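Local coordinates for hypothetical protein ST0148 (Sulfolobus tokodaii, PDB 2PD2), which is of unknown function but belongs to the DsrE/DsrF-like family, whose better-known relatives take part in sulfur metabolism, at residues Asp56-Asn61 with Pro83-Val88. Sequence-based numbering, arbitrary orientation.
Sequences DLIKKN and PGIKIV
The carbonyl end of the peptide joining Gly84 to Ile85 has different neighbours on its two faces. Ile58 CD1 sits almost directly over Gly84 O on one face, at 4.5 Å. On the opposite face Lys86 NZ donates to the same Gly84 O at 3.0 Å, arriving 42° above the carbonyl plane rather than along a lone pair. The other flat group, the carboxylate of Asp56, is met on the syn side of OD1 by NZ of Lys60 in a 3.0 Å salt bridge one helical turn on; the second bond, to OD2, is weak.

Methyl-to-methyl touch makes up the rest of the contact: Ile58 CD1 and Ile85 CD1 meet end to end at 4.3 Å. Ile58 reaches that far because CD1 is anti to CA (chi2 179°), which stretches the branch away from the helix, whereas in Ile85 the bent chi2 (-55°) turns the terminal methyl toward Ile58. Both isoleucines also touch Ile64 of strand 63-67, and Ile85 adds Leu44.

Beyond Ile58 the helix ends in a Schellman motif: Asn61, at positive phi, is the C-prime residue, with its N bonded to Ile58 O at 2.9 Å and Ile62 N bonded to Leu57 O. The contact thus joins the C-terminal turn of helix 51-59 to the loop entering strand 86-88, an outermost strand of the parallel sheet in this chain.

With no hydrogen bond between the segments and just 80 Å² buried, the cross-contact is apolar and slight; Lys60 and Lys86 bond within their own segments, and shared packing on Ile64 ties helix end and loop together.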
# COMPACT_ATOMS: atom_id res chain seq x y z
N ASP A 56 18.08 14.43 6.85
CA ASP A 56 17.30 15.66 6.75
C ASP A 56 15.91 15.46 7.38
O ASP A 56 15.39 16.35 8.05
CB ASP A 56 17.15 16.07 5.28
CG ASP A 56 16.31 17.33 5.11
OD1 ASP A 56 16.66 18.37 5.70
OD2 ASP A 56 15.30 17.27 4.37
N LEU A 57 15.31 14.29 7.16
CA LEU A 57 14.00 13.99 7.74
C LEU A 57 14.12 13.98 9.26
O LEU A 57 13.24 14.46 9.97
CB LEU A 57 13.49 12.63 7.25
CG LEU A 57 13.21 12.48 5.74
CD1 LEU A 57 12.70 11.08 5.45
CD2 LEU A 57 12.19 13.51 5.30
N ILE A 58 15.23 13.44 9.76
CA ILE A 58 15.46 13.38 11.20
C ILE A 58 15.56 14.80 11.74
O ILE A 58 15.04 15.12 12.81
CB ILE A 58 16.75 12.59 11.51
CG1 ILE A 58 16.53 11.11 11.20
CG2 ILE A 58 17.16 12.79 12.98
CD1 ILE A 58 17.73 10.22 11.43
N LYS A 59 16.22 15.67 10.98
CA LYS A 59 16.38 17.07 11.37
C LYS A 59 15.00 17.71 11.49
O LYS A 59 14.74 18.52 12.38
CB LYS A 59 17.21 17.80 10.32
CG LYS A 59 17.57 19.24 10.67
CD LYS A 59 18.67 19.31 11.71
CE LYS A 59 19.12 20.76 11.94
NZ LYS A 59 20.25 20.86 12.91
N LYS A 60 14.10 17.34 10.58
CA LYS A 60 12.74 17.87 10.57
C LYS A 60 11.87 17.22 11.66
O LYS A 60 10.65 17.36 11.66
CB LYS A 60 12.13 17.66 9.18
CG LYS A 60 12.72 18.58 8.11
CD LYS A 60 12.23 18.23 6.72
CE LYS A 60 12.51 19.35 5.71
NZ LYS A 60 13.96 19.70 5.59
N ASN A 61 12.52 16.53 12.59
CA ASN A 61 11.85 15.87 13.71
C ASN A 61 10.95 14.70 13.32
O ASN A 61 9.98 14.39 14.01
CB ASN A 61 11.05 16.89 14.54
CG ASN A 61 10.67 16.35 15.90
OD1 ASN A 61 11.47 15.69 16.56
ND2 ASN A 61 9.45 16.65 16.35
N PRO A 83 23.15 6.46 12.68
CA PRO A 83 22.95 6.77 14.10
C PRO A 83 21.66 7.56 14.33
O PRO A 83 21.34 8.46 13.57
CB PRO A 83 24.19 7.57 14.47
CG PRO A 83 25.24 7.01 13.54
CD PRO A 83 24.48 6.93 12.23
N GLY A 84 20.94 7.23 15.39
CA GLY A 84 19.71 7.95 15.68
C GLY A 84 18.48 7.25 15.12
O GLY A 84 17.36 7.78 15.19
N ILE A 85 18.68 6.07 14.56
CA ILE A 85 17.60 5.27 14.00
C ILE A 85 16.97 4.44 15.12
O ILE A 85 17.69 3.81 15.90
CB ILE A 85 18.13 4.29 12.91
CG1 ILE A 85 18.49 5.06 11.64
CG2 ILE A 85 17.11 3.20 12.64
CD1 ILE A 85 17.39 5.90 11.08
N LYS A 86 15.65 4.44 15.22
CA LYS A 86 14.99 3.62 16.24
C LYS A 86 14.65 2.30 15.56
O LYS A 86 14.49 2.25 14.34
CB LYS A 86 13.70 4.28 16.75
CG LYS A 86 13.94 5.36 17.80
CD LYS A 86 14.85 6.44 17.26
CE LYS A 86 14.93 7.63 18.18
NZ LYS A 86 15.84 8.66 17.61
N ILE A 87 14.58 1.24 16.35
CA ILE A 87 14.28 -0.09 15.83
C ILE A 87 13.09 -0.69 16.59
O ILE A 87 12.95 -0.47 17.78
CB ILE A 87 15.49 -1.03 16.02
CG1 ILE A 87 16.67 -0.53 15.18
CG2 ILE A 87 15.12 -2.45 15.65
CD1 ILE A 87 17.98 -1.21 15.51
N VAL A 88 12.25 -1.43 15.88
CA VAL A 88 11.12 -2.10 16.52
C VAL A 88 11.25 -3.58 16.21
O VAL A 88 11.91 -3.96 15.23
CB VAL A 88 9.75 -1.58 16.00
CG1 VAL A 88 9.57 -0.13 16.40
CG2 VAL A 88 9.64 -1.75 14.48